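Local coordinates for hypothetical protein (Clostridium sporogenes ATCC 15579, PDB 4QRK) that is of unknown function but forms a right-handed beta-helix of the DUF2154 family and may take part in cell adhesion, at residues 134-140 with 157-163; 167-173 with 204-210; 178-184 with 213-219. Residue numbers count along the deposited sequence, not the author numbering.

Contact 1. Residues 134-140 with 157-163; sequences KVDLDIS and EATVYLP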
loop_
_atom_site.group_PDB
_atom_site.type_symbol
_atom_site.label_atom_id
_atom_site.label_comp_id
_atom_site.label_asym_id
_atom_site.label_seq_id
_atom_site.Cartn_x
_atom_site.Cartn_y
_atom_site.Cartn_z
ATOM N N LYS A 134 6.043 6.005 -7.813
ATOM C CA LYS A 134 6.864 5.498 -6.720
ATOM C C LYS A 134 5.997 4.904 -5.651
ATOM O O LYS A 134 4.914 5.422 -5.325
ATOM C CB LYS A 134 7.626 6.611 -6.021
ATOM C CG LYS A 134 8.598 7.427 -6.804
ATOM C CD LYS A 134 9.389 8.331 -5.806
ATOM C CE LYS A 134 10.461 7.514 -5.026
ATOM N NZ LYS A 134 10.928 8.132 -3.743
ATOM N N VAL A 135 6.534 3.858 -5.051
ATOM C CA VAL A 135 5.948 3.212 -3.898
ATOM C C VAL A 135 6.982 3.228 -2.765
ATOM O O VAL A 135 8.125 2.805 -2.964
ATOM C CB VAL A 135 5.617 1.748 -4.193
ATOM C CG1 VAL A 135 5.176 1.027 -2.934
ATOM C CG2 VAL A 135 4.553 1.645 -5.240
ATOM N N ASP A 136 6.592 3.715 -1.593
ATOM C CA ASP A 136 7.464 3.663 -0.381
ATOM C C ASP A 136 6.633 3.141 0.761
ATOM O O ASP A 136 5.643 3.789 1.161
ATOM C CB ASP A 136 8.023 5.047 0.004
ATOM C CG ASP A 136 9.003 5.603 -1.013
ATOM O OD1 ASP A 136 8.558 6.217 -2.011
ATOM O OD2 ASP A 136 10.226 5.463 -0.792
ATOM N N LEU A 137 6.999 1.973 1.287
ATOM C CA LEU A 137 6.178 1.254 2.233
ATOM C C LEU A 137 6.967 0.813 3.419
ATOM O O LEU A 137 8.038 0.180 3.263
ATOM C CB LEU A 137 5.648 -0.037 1.610
ATOM C CG LEU A 137 4.586 -0.068 0.555
ATOM C CD1 LEU A 137 4.446 -1.497 0.066
ATOM C CD2 LEU A 137 3.315 0.422 1.198
ATOM N N ASP A 138 6.455 1.146 4.593
ATOM C CA ASP A 138 7.015 0.669 5.832
ATOM C C ASP A 138 6.117 -0.451 6.281
ATOM O O ASP A 138 4.986 -0.250 6.704
ATOM C CB ASP A 138 7.100 1.761 6.883
ATOM C CG ASP A 138 7.841 1.309 8.127
ATOM O OD1 ASP A 138 7.849 0.074 8.419
ATOM O OD2 ASP A 138 8.418 2.186 8.807
ATOM N N ILE A 139 6.626 -1.658 6.152
ATOM C CA ILE A 139 5.918 -2.820 6.678
ATOM C C ILE A 139 6.843 -3.523 7.651
ATOM O O ILE A 139 7.028 -4.725 7.593
ATOM C CB ILE A 139 5.432 -3.771 5.579
ATOM C CG1 ILE A 139 6.510 -3.993 4.555
ATOM C CG2 ILE A 139 4.276 -3.169 4.821
ATOM C CD1 ILE A 139 6.220 -5.195 3.636
ATOM N N SER A 140 7.363 -2.756 8.601
ATOM C CA SER A 140 8.375 -3.244 9.538
ATOM C C SER A 140 7.778 -3.554 10.923
ATOM O O SER A 140 8.477 -3.643 11.908
ATOM C CB SER A 140 9.530 -2.220 9.647
ATOM O OG SER A 140 9.120 -1.008 10.299
ATOM N N GLU A 157 10.107 3.327 -9.040
ATOM C CA GLU A 157 10.859 2.754 -7.927
ATOM C C GLU A 157 9.915 2.244 -6.864
ATOM O O GLU A 157 8.833 2.807 -6.663
ATOM C CB GLU A 157 11.705 3.887 -7.307
ATOM C CG GLU A 157 12.875 3.449 -6.444
ATOM C CD GLU A 157 13.964 4.547 -6.311
ATOM O OE1 GLU A 157 13.656 5.733 -6.589
ATOM O OE2 GLU A 157 15.122 4.224 -5.940
ATOM N N ALA A 158 10.334 1.192 -6.168
ATOM C CA ALA A 158 9.606 0.684 -5.014
ATOM C C ALA A 158 10.617 0.517 -3.865
ATOM O O ALA A 158 11.724 0.003 -4.080
ATOM C CB ALA A 158 8.946 -0.642 -5.362
ATOM N N THR A 159 10.282 1.029 -2.686
ATOM C CA THR A 159 11.125 0.895 -1.496
ATOM C C THR A 159 10.301 0.322 -0.384
ATOM O O THR A 159 9.192 0.819 -0.097
ATOM C CB THR A 159 11.643 2.246 -1.006
ATOM O OG1 THR A 159 12.463 2.814 -2.002
ATOM C CG2 THR A 159 12.491 2.092 0.287
ATOM N N VAL A 160 10.801 -0.749 0.219
ATOM C CA VAL A 160 10.069 -1.437 1.256
ATOM C C VAL A 160 10.942 -1.613 2.499
ATOM O O VAL A 160 12.080 -2.069 2.382
ATOM C CB VAL A 160 9.604 -2.798 0.733
ATOM C CG1 VAL A 160 8.670 -3.455 1.695
ATOM C CG2 VAL A 160 8.888 -2.608 -0.613
ATOM N N TYR A 161 10.411 -1.220 3.663
ATOM C CA TYR A 161 11.061 -1.436 4.952
ATOM C C TYR A 161 10.428 -2.629 5.655
ATOM O O TYR A 161 9.229 -2.681 5.831
ATOM C CB TYR A 161 10.984 -0.184 5.851
ATOM C CG TYR A 161 11.617 1.040 5.198
ATOM C CD1 TYR A 161 12.970 1.301 5.318
ATOM C CD2 TYR A 161 10.834 1.923 4.442
ATOM C CE1 TYR A 161 13.537 2.418 4.687
ATOM C CE2 TYR A 161 11.384 3.016 3.806
ATOM C CZ TYR A 161 12.724 3.258 3.933
ATOM O OH TYR A 161 13.211 4.351 3.292
ATOM N N LEU A 162 11.263 -3.566 6.082
ATOM C CA LEU A 162 10.818 -4.840 6.631
ATOM C C LEU A 162 11.369 -5.034 8.043
ATOM O O LEU A 162 12.367 -4.439 8.425
ATOM C CB LEU A 162 11.273 -5.971 5.694
ATOM C CG LEU A 162 10.523 -5.886 4.368
ATOM C CD1 LEU A 162 11.266 -6.505 3.220
ATOM C CD2 LEU A 162 9.173 -6.493 4.492
ATOM N N PRO A 163 10.695 -5.854 8.842
ATOM C CA PRO A 163 11.102 -5.974 10.241
ATOM C C PRO A 163 12.348 -6.833 10.373
ATOM O O PRO A 163 12.610 -7.659 9.504
ATOM C CB PRO A 163 9.895 -6.668 10.892
ATOM C CG PRO A 163 9.248 -7.415 9.795
ATOM C CD PRO A 163 9.563 -6.729 8.502
HETATM O O HOH W 1 10.666 4.330 -4.066
HETATM O O HOH W 2 11.403 5.900 1.758
#
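Two successive coils of the right-handed beta-helix meet here: strand 134-138 lies beside strand 157-162 in one wall of the helix, parallel and in register, their axes 2° apart and 4.7 Å at closest approach. Five backbone hydrogen bonds join them: Val135 N to Glu157 O (3.0 Å), Thr159 N to Val135 O, Leu137 N to Thr159 O, Tyr161 N to Leu137 O and Ile139 N to Tyr161 O (2.8 Å each). On its other edge strand 134-138 bonds to strand 113-117, so the wall continues through the preceding coil.

Val135, Leu137, Ala158 and Val160 face the interior between the walls, where Leu137 and Val160 also meet Ile151 of the opposite wall. Beyond the regular pairing, Ile139 turns its CD1 to Val160 CG1 (3.6 Å) and Leu162 CD2 (3.3 Å), extending this apolar filling to the end of the strands.

The other face, bearing Asp136, Asp138, Thr159 and Tyr161, is polar. One water donates to Val135 O (3.2 Å) and lies 3.1 Å from Thr159 OG1; another donates to Asp136 OD2 (2.8 Å) and joins it to Tyr161 OH (2.8 Å). Lys134 NZ forms a salt bridge with Asp136 OD1 (3.5 Å), whereas Glu157 and Thr159 both accept from Asn216 of the neighbouring strand 215-219. Lys220 pairs with Asp138 and makes a cation-pi contact with Tyr161. The strand ends in an Asx turn, in which Asp138 OD1 accepts from Ser140 N at 2.9 Å and from Ser140 OG at 2.5 Å.

Contact 2. Residues 167-173 with 204-210; sequences GVKIKAE and IEVNIEA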
loop_
_atom_site.group_PDB
_atom_site.type_symbol
_atom_site.label_atom_id
_atom_site.label_comp_id
_atom_site.label_asym_id
_atom_site.label_seq_id
_atom_site.Cartn_x
_atom_site.Cartn_y
_atom_site.Cartn_z
ATOM N N GLY A 167 10.603 -13.272 10.477
ATOM C CA GLY A 167 11.167 -13.753 9.231
ATOM C C GLY A 167 10.549 -13.097 8.026
ATOM O O GLY A 167 9.337 -12.896 7.933
ATOM N N VAL A 168 11.415 -12.763 7.086
ATOM C CA VAL A 168 11.041 -12.174 5.820
ATOM C C VAL A 168 11.729 -12.898 4.653
ATOM O O VAL A 168 12.939 -13.206 4.691
ATOM C CB VAL A 168 11.442 -10.663 5.808
ATOM C CG1 VAL A 168 11.113 -10.032 4.514
ATOM C CG2 VAL A 168 10.738 -9.926 6.907
ATOM N N LYS A 169 10.938 -13.204 3.633
ATOM C CA LYS A 169 11.464 -13.694 2.370
ATOM C C LYS A 169 10.880 -12.875 1.260
ATOM O O LYS A 169 9.662 -12.706 1.202
ATOM C CB LYS A 169 11.112 -15.176 2.194
ATOM C CG LYS A 169 11.622 -15.827 0.926
ATOM C CD LYS A 169 11.347 -17.321 1.030
ATOM C CE LYS A 169 11.830 -18.145 -0.134
ATOM N NZ LYS A 169 11.798 -19.610 0.240
ATOM N N ILE A 170 11.749 -12.380 0.377
ATOM C CA ILE A 170 11.356 -11.482 -0.718
ATOM C C ILE A 170 11.799 -12.077 -2.035
ATOM O O ILE A 170 12.986 -12.379 -2.227
ATOM C CB ILE A 170 12.040 -10.109 -0.644
ATOM C CG1 ILE A 170 11.799 -9.452 0.712
ATOM C CG2 ILE A 170 11.520 -9.158 -1.780
ATOM C CD1 ILE A 170 13.013 -9.414 1.546
ATOM N N LYS A 171 10.857 -12.276 -2.934
ATOM C CA LYS A 171 11.202 -12.557 -4.327
ATOM C C LYS A 171 11.133 -11.241 -5.075
ATOM O O LYS A 171 10.076 -10.629 -5.162
ATOM C CB LYS A 171 10.270 -13.622 -4.918
ATOM C CG LYS A 171 10.562 -13.961 -6.385
ATOM C CD LYS A 171 9.683 -15.118 -6.870
ATOM C CE LYS A 171 10.159 -15.676 -8.214
ATOM N NZ LYS A 171 9.624 -17.052 -8.499
ATOM N N ALA A 172 12.274 -10.780 -5.583
ATOM C CA ALA A 172 12.325 -9.468 -6.234
ATOM C C ALA A 172 12.801 -9.630 -7.662
ATOM O O ALA A 172 13.937 -10.071 -7.908
ATOM C CB ALA A 172 13.219 -8.510 -5.494
ATOM N N GLU A 173 11.895 -9.271 -8.576
ATOM C CA GLU A 173 12.110 -9.374 -10.012
ATOM C C GLU A 173 11.981 -8.028 -10.717
ATOM O O GLU A 173 11.007 -7.284 -10.528
ATOM C CB GLU A 173 11.100 -10.352 -10.586
ATOM C CG GLU A 173 11.476 -11.787 -10.273
ATOM C CD GLU A 173 10.332 -12.747 -10.427
ATOM O OE1 GLU A 173 9.163 -12.343 -10.194
ATOM O OE2 GLU A 173 10.613 -13.914 -10.769
ATOM N N ILE A 204 6.733 -12.700 6.822
ATOM C CA ILE A 204 6.242 -11.912 5.694
ATOM C C ILE A 204 6.819 -12.474 4.408
ATOM O O ILE A 204 8.044 -12.590 4.256
ATOM C CB ILE A 204 6.625 -10.409 5.779
ATOM C CG1 ILE A 204 6.499 -9.923 7.204
ATOM C CG2 ILE A 204 5.740 -9.612 4.800
ATOM C CD1 ILE A 204 6.669 -8.379 7.426
ATOM N N GLU A 205 5.929 -12.872 3.502
ATOM C CA GLU A 205 6.326 -13.373 2.189
ATOM C C GLU A 205 6.070 -12.212 1.260
ATOM O O GLU A 205 4.949 -11.723 1.186
ATOM C CB GLU A 205 5.470 -14.572 1.748
ATOM C CG GLU A 205 5.623 -15.852 2.641
ATOM C CD GLU A 205 6.872 -16.654 2.375
ATOM O OE1 GLU A 205 7.576 -16.387 1.371
ATOM O OE2 GLU A 205 7.147 -17.578 3.179
ATOM N N VAL A 206 7.101 -11.757 0.570
ATOM C CA VAL A 206 6.977 -10.567 -0.275
ATOM C C VAL A 206 7.356 -10.900 -1.704
ATOM O O VAL A 206 8.433 -11.433 -1.961
ATOM C CB VAL A 206 7.877 -9.420 0.264
ATOM C CG1 VAL A 206 7.644 -8.169 -0.513
ATOM C CG2 VAL A 206 7.594 -9.138 1.726
ATOM N N ASN A 207 6.449 -10.637 -2.633
ATOM C CA ASN A 207 6.761 -10.671 -4.045
ATOM C C ASN A 207 6.754 -9.245 -4.602
ATOM O O ASN A 207 5.773 -8.530 -4.428
ATOM C CB ASN A 207 5.762 -11.585 -4.750
ATOM C CG ASN A 207 5.959 -13.043 -4.378
ATOM O OD1 ASN A 207 5.417 -13.534 -3.385
ATOM N ND2 ASN A 207 6.762 -13.735 -5.164
ATOM N N ILE A 208 7.856 -8.833 -5.231
ATOM C CA ILE A 208 7.950 -7.478 -5.807
ATOM C C ILE A 208 8.404 -7.610 -7.239
ATOM O O ILE A 208 9.388 -8.300 -7.517
ATOM C CB ILE A 208 9.000 -6.573 -5.120
ATOM C CG1 ILE A 208 8.812 -6.556 -3.610
ATOM C CG2 ILE A 208 8.851 -5.102 -5.635
ATOM C CD1 ILE A 208 9.848 -5.737 -2.859
ATOM N N GLU A 209 7.674 -6.972 -8.140
ATOM C CA GLU A 209 8.007 -6.998 -9.555
ATOM C C GLU A 209 8.058 -5.558 -10.013
ATOM O O GLU A 209 7.172 -4.754 -9.689
ATOM C CB GLU A 209 6.933 -7.716 -10.376
ATOM C CG GLU A 209 6.726 -9.196 -10.058
ATOM C CD GLU A 209 5.603 -9.815 -10.908
ATOM O OE1 GLU A 209 4.416 -9.482 -10.692
ATOM O OE2 GLU A 209 5.913 -10.626 -11.803
ATOM N N ALA A 210 9.077 -5.229 -10.775
ATOM C CA ALA A 210 9.174 -3.892 -11.361
ATOM C C ALA A 210 9.533 -4.054 -12.821
ATOM O O ALA A 210 10.457 -4.762 -13.157
ATOM C CB ALA A 210 10.228 -3.058 -10.647
HETATM O O HOH W 3 8.372 -14.699 -0.983
#
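Seven backbone hydrogen bonds join segments 167-173 and 204-210 from end to end. Ile204 N to Gly167 O (2.8 Å) comes first, followed by Lys169 N to Ile204 O (3.0 Å), Val206 N to Lys169 O (2.8 Å), Lys171 N to Val206 O (2.7 Å), Ile208 N to Lys171 O (2.9 Å), Glu173 N to Ile208 O (2.9 Å) and Ala210 N to Glu173 O (2.8 Å). The strands are parallel, 10° apart, with axes 4.6 Å apart at closest approach. In this beta-helix wall strand 203-210 lies between 147-153 and 167-174, so the stacking here does not follow chain order.

On the outward face a water lies within hydrogen-bonding distance of Lys169 O (3.2 Å) and Glu205 OE1 (3.0 Å), with more acceptors around it than it has protons; Glu205 OE2 bonds to Tyr197. Lys171 CB packs against Asn207 ND2 at 3.5 Å. Farther along, Glu173 OE1 and Glu209 OE2, like charges, come within 4.0 Å; Lys171 NZ makes a long salt bridge to Glu173 OE2 (4.0 Å).

Inward, Ile170 CG1 sits 3.9 Å from Val206 CB. Ile170 CG2 lies 4.0 Å from Ile208 CD1, and Val168 CG2 approaches Ile204 CG1 at 4.2 Å. Leu162 of the facing wall packs onto Val168, Ile170 and Val206. Cohesion across this pair thus rests on main-chain bonds and the aliphatic interior, with the charged outer face contributing no direct salt bridge between the strands.

Contact 3. Residues 178-184 with 213-219; sequences AVNANGF and GAINIKQ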
loop_
_atom_site.group_PDB
_atom_site.type_symbol
_atom_site.label_atom_id
_atom_site.label_comp_id
_atom_site.label_asym_id
_atom_site.label_seq_id
_atom_site.Cartn_x
_atom_site.Cartn_y
_atom_site.Cartn_z
ATOM N N ALA A 178 17.603 -2.320 -10.866
ATOM C CA ALA A 178 18.445 -2.916 -9.873
ATOM C C ALA A 178 17.630 -3.262 -8.656
ATOM O O ALA A 178 16.614 -2.628 -8.342
ATOM C CB ALA A 178 19.562 -1.953 -9.520
ATOM N N VAL A 179 18.062 -4.318 -8.004
ATOM C CA VAL A 179 17.579 -4.646 -6.694
ATOM C C VAL A 179 18.670 -4.279 -5.742
ATOM O O VAL A 179 19.819 -4.752 -5.849
ATOM C CB VAL A 179 17.267 -6.110 -6.557
ATOM C CG1 VAL A 179 16.747 -6.394 -5.162
ATOM C CG2 VAL A 179 16.271 -6.502 -7.597
ATOM N N ASN A 180 18.338 -3.374 -4.849
ATOM C CA ASN A 180 19.249 -2.968 -3.784
ATOM C C ASN A 180 18.777 -3.566 -2.488
ATOM O O ASN A 180 17.739 -3.172 -1.959
ATOM C CB ASN A 180 19.300 -1.451 -3.734
ATOM C CG ASN A 180 19.679 -0.867 -5.086
ATOM O OD1 ASN A 180 20.720 -1.219 -5.643
ATOM N ND2 ASN A 180 18.806 -0.055 -5.652
ATOM N N ALA A 181 19.537 -4.530 -1.972
ATOM C CA ALA A 181 19.080 -5.288 -0.797
ATOM C C ALA A 181 20.186 -5.531 0.185
ATOM O O ALA A 181 20.348 -6.661 0.668
ATOM C CB ALA A 181 18.488 -6.636 -1.232
ATOM N N ASN A 182 20.939 -4.494 0.512
ATOM C CA ASN A 182 22.091 -4.709 1.393
ATOM C C ASN A 182 21.672 -5.175 2.800
ATOM O O ASN A 182 20.730 -4.664 3.411
ATOM C CB ASN A 182 22.983 -3.462 1.437
ATOM C CG ASN A 182 23.635 -3.159 0.085
ATOM O OD1 ASN A 182 23.816 -4.050 -0.756
ATOM N ND2 ASN A 182 23.980 -1.896 -0.128
ATOM N N GLY A 183 22.356 -6.187 3.297
ATOM C CA GLY A 183 22.082 -6.685 4.629
ATOM C C GLY A 183 21.130 -7.857 4.614
ATOM O O GLY A 183 20.871 -8.426 5.657
ATOM N N PHE A 184 20.597 -8.211 3.442
ATOM C CA PHE A 184 19.819 -9.437 3.309
ATOM C C PHE A 184 20.636 -10.605 2.758
ATOM O O PHE A 184 21.541 -10.454 1.948
ATOM C CB PHE A 184 18.632 -9.248 2.386
ATOM C CG PHE A 184 17.574 -8.368 2.937
ATOM C CD1 PHE A 184 17.641 -6.995 2.751
ATOM C CD2 PHE A 184 16.487 -8.896 3.596
ATOM C CE1 PHE A 184 16.649 -6.161 3.235
ATOM C CE2 PHE A 184 15.487 -8.062 4.093
ATOM C CZ PHE A 184 15.582 -6.687 3.897
ATOM N N GLY A 213 12.765 0.021 -13.308
ATOM C CA GLY A 213 12.967 0.788 -12.088
ATOM C C GLY A 213 13.683 -0.000 -11.028
ATOM O O GLY A 213 14.067 -1.131 -11.228
ATOM N N ALA A 214 13.885 0.623 -9.889
ATOM C CA ALA A 214 14.688 0.031 -8.827
ATOM C C ALA A 214 13.779 -0.564 -7.762
ATOM O O ALA A 214 12.683 -0.058 -7.504
ATOM C CB ALA A 214 15.547 1.112 -8.224
ATOM N N ILE A 215 14.240 -1.626 -7.142
ATOM C CA ILE A 215 13.614 -2.171 -5.984
ATOM C C ILE A 215 14.593 -2.073 -4.832
ATOM O O ILE A 215 15.693 -2.654 -4.878
ATOM C CB ILE A 215 13.266 -3.639 -6.213
ATOM C CG1 ILE A 215 12.234 -3.752 -7.314
ATOM C CG2 ILE A 215 12.750 -4.278 -4.921
ATOM C CD1 ILE A 215 12.031 -5.192 -7.803
ATOM N N ASN A 216 14.191 -1.341 -3.801
ATOM C CA ASN A 216 15.034 -1.127 -2.635
ATOM C C ASN A 216 14.435 -1.810 -1.453
ATOM O O ASN A 216 13.334 -1.476 -1.057
ATOM C CB ASN A 216 15.119 0.353 -2.340
ATOM C CG ASN A 216 15.659 1.144 -3.517
ATOM O OD1 ASN A 216 16.742 0.882 -3.997
ATOM N ND2 ASN A 216 14.880 2.070 -4.004
ATOM N N ILE A 217 15.125 -2.800 -0.910
ATOM C CA ILE A 217 14.620 -3.451 0.290
ATOM C C ILE A 217 15.565 -3.255 1.455
ATOM O O ILE A 217 16.781 -3.402 1.317
ATOM C CB ILE A 217 14.312 -4.974 0.069
ATOM C CG1 ILE A 217 15.426 -5.691 -0.632
ATOM C CG2 ILE A 217 13.078 -5.142 -0.803
ATOM C CD1 ILE A 217 15.242 -7.187 -0.585
ATOM N N LYS A 218 14.978 -2.943 2.602
ATOM C CA LYS A 218 15.715 -2.456 3.768
ATOM C C LYS A 218 15.121 -3.060 5.038
ATOM O O LYS A 218 13.923 -3.275 5.115
ATOM C CB LYS A 218 15.611 -0.926 3.843
ATOM C CG LYS A 218 16.359 -0.174 2.752
ATOM C CD LYS A 218 15.773 1.227 2.535
ATOM C CE LYS A 218 16.735 2.201 1.831
ATOM N NZ LYS A 218 17.554 1.568 0.753
ATOM N N GLN A 219 15.957 -3.308 6.041
ATOM C CA GLN A 219 15.476 -3.767 7.340
ATOM C C GLN A 219 15.452 -2.581 8.267
ATOM O O GLN A 219 16.335 -1.741 8.239
ATOM C CB GLN A 219 16.375 -4.863 7.923
ATOM C CG GLN A 219 16.438 -6.093 7.051
ATOM C CD GLN A 219 17.051 -7.288 7.741
ATOM O OE1 GLN A 219 18.126 -7.755 7.360
ATOM N NE2 GLN A 219 16.347 -7.826 8.730
HETATM O O HOH W 4 18.109 -0.745 -0.427
HETATM O O HOH W 5 19.302 -2.779 2.463
#
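At one end of the right-handed beta-helix, short strand 179-180 is the outermost strand of a wall, and the C-terminal strand 215-219 is slotted between it and 157-162. Three backbone hydrogen bonds hold it: Ile215 N to Ala178 O (2.8 Å), Asn180 N to Ile215 O (2.7 Å) and Ile217 N to Asn180 O (2.8 Å). After Ala181 the backbone leaves the strand in a type II beta turn closed by Phe184 N to Ala181 O (3.2 Å).

Side-chain and water-mediated polar contacts follow. Asn180 ND2 donates to Asn216 OD1 (2.8 Å), linking two asparagines in register on neighbouring strands; Asn216 ND2 in turn donates to Glu157 OE2 and Thr159 OG1 of the next strand. One water donates to Asn180 O (2.9 Å) and accepts from Lys218 NZ (2.7 Å); a second bridges Asn182 O (2.5 Å) and Ile217 O (2.8 Å).

Apolar packing centres on Ile217, whose CG1 lies 3.3 Å from Ala181 CB. Tyr192 and Ile170 also border it, tying this end of the wall to the facing sheet. The Phe184 ring is sandwiched: Gln219 covers one face, and over the opposite face Ile217 CD1 makes a CH-pi contact 4.2 Å from the ring centroid.

Contacts 1 and 3 belong to the same wall of the beta-helix, their centres 10 Å apart, with strands 157-162 and 215-219 as neighbours joined by probable hydrogen bonds Asn216 N to Ala158 O and Leu162 N to Lys218 O (2.8 Å each). Contact 2 lies in the facing wall, 11 Å from contact 1 and 10 Å from contact 3 between centres. The interior unites all three: Leu162 CD1 meets Val168 CG1 at 3.8 Å, and Ile170 CD1 meets Ile217 CD1 at 3.8 Å. Strand 167-174 leads to 179-180 and strand 203-210 to 215-219, each connection passing from contact 2's wall to contact 3's. The Glu209 side chain is about 5 Å from the bound calcium ion.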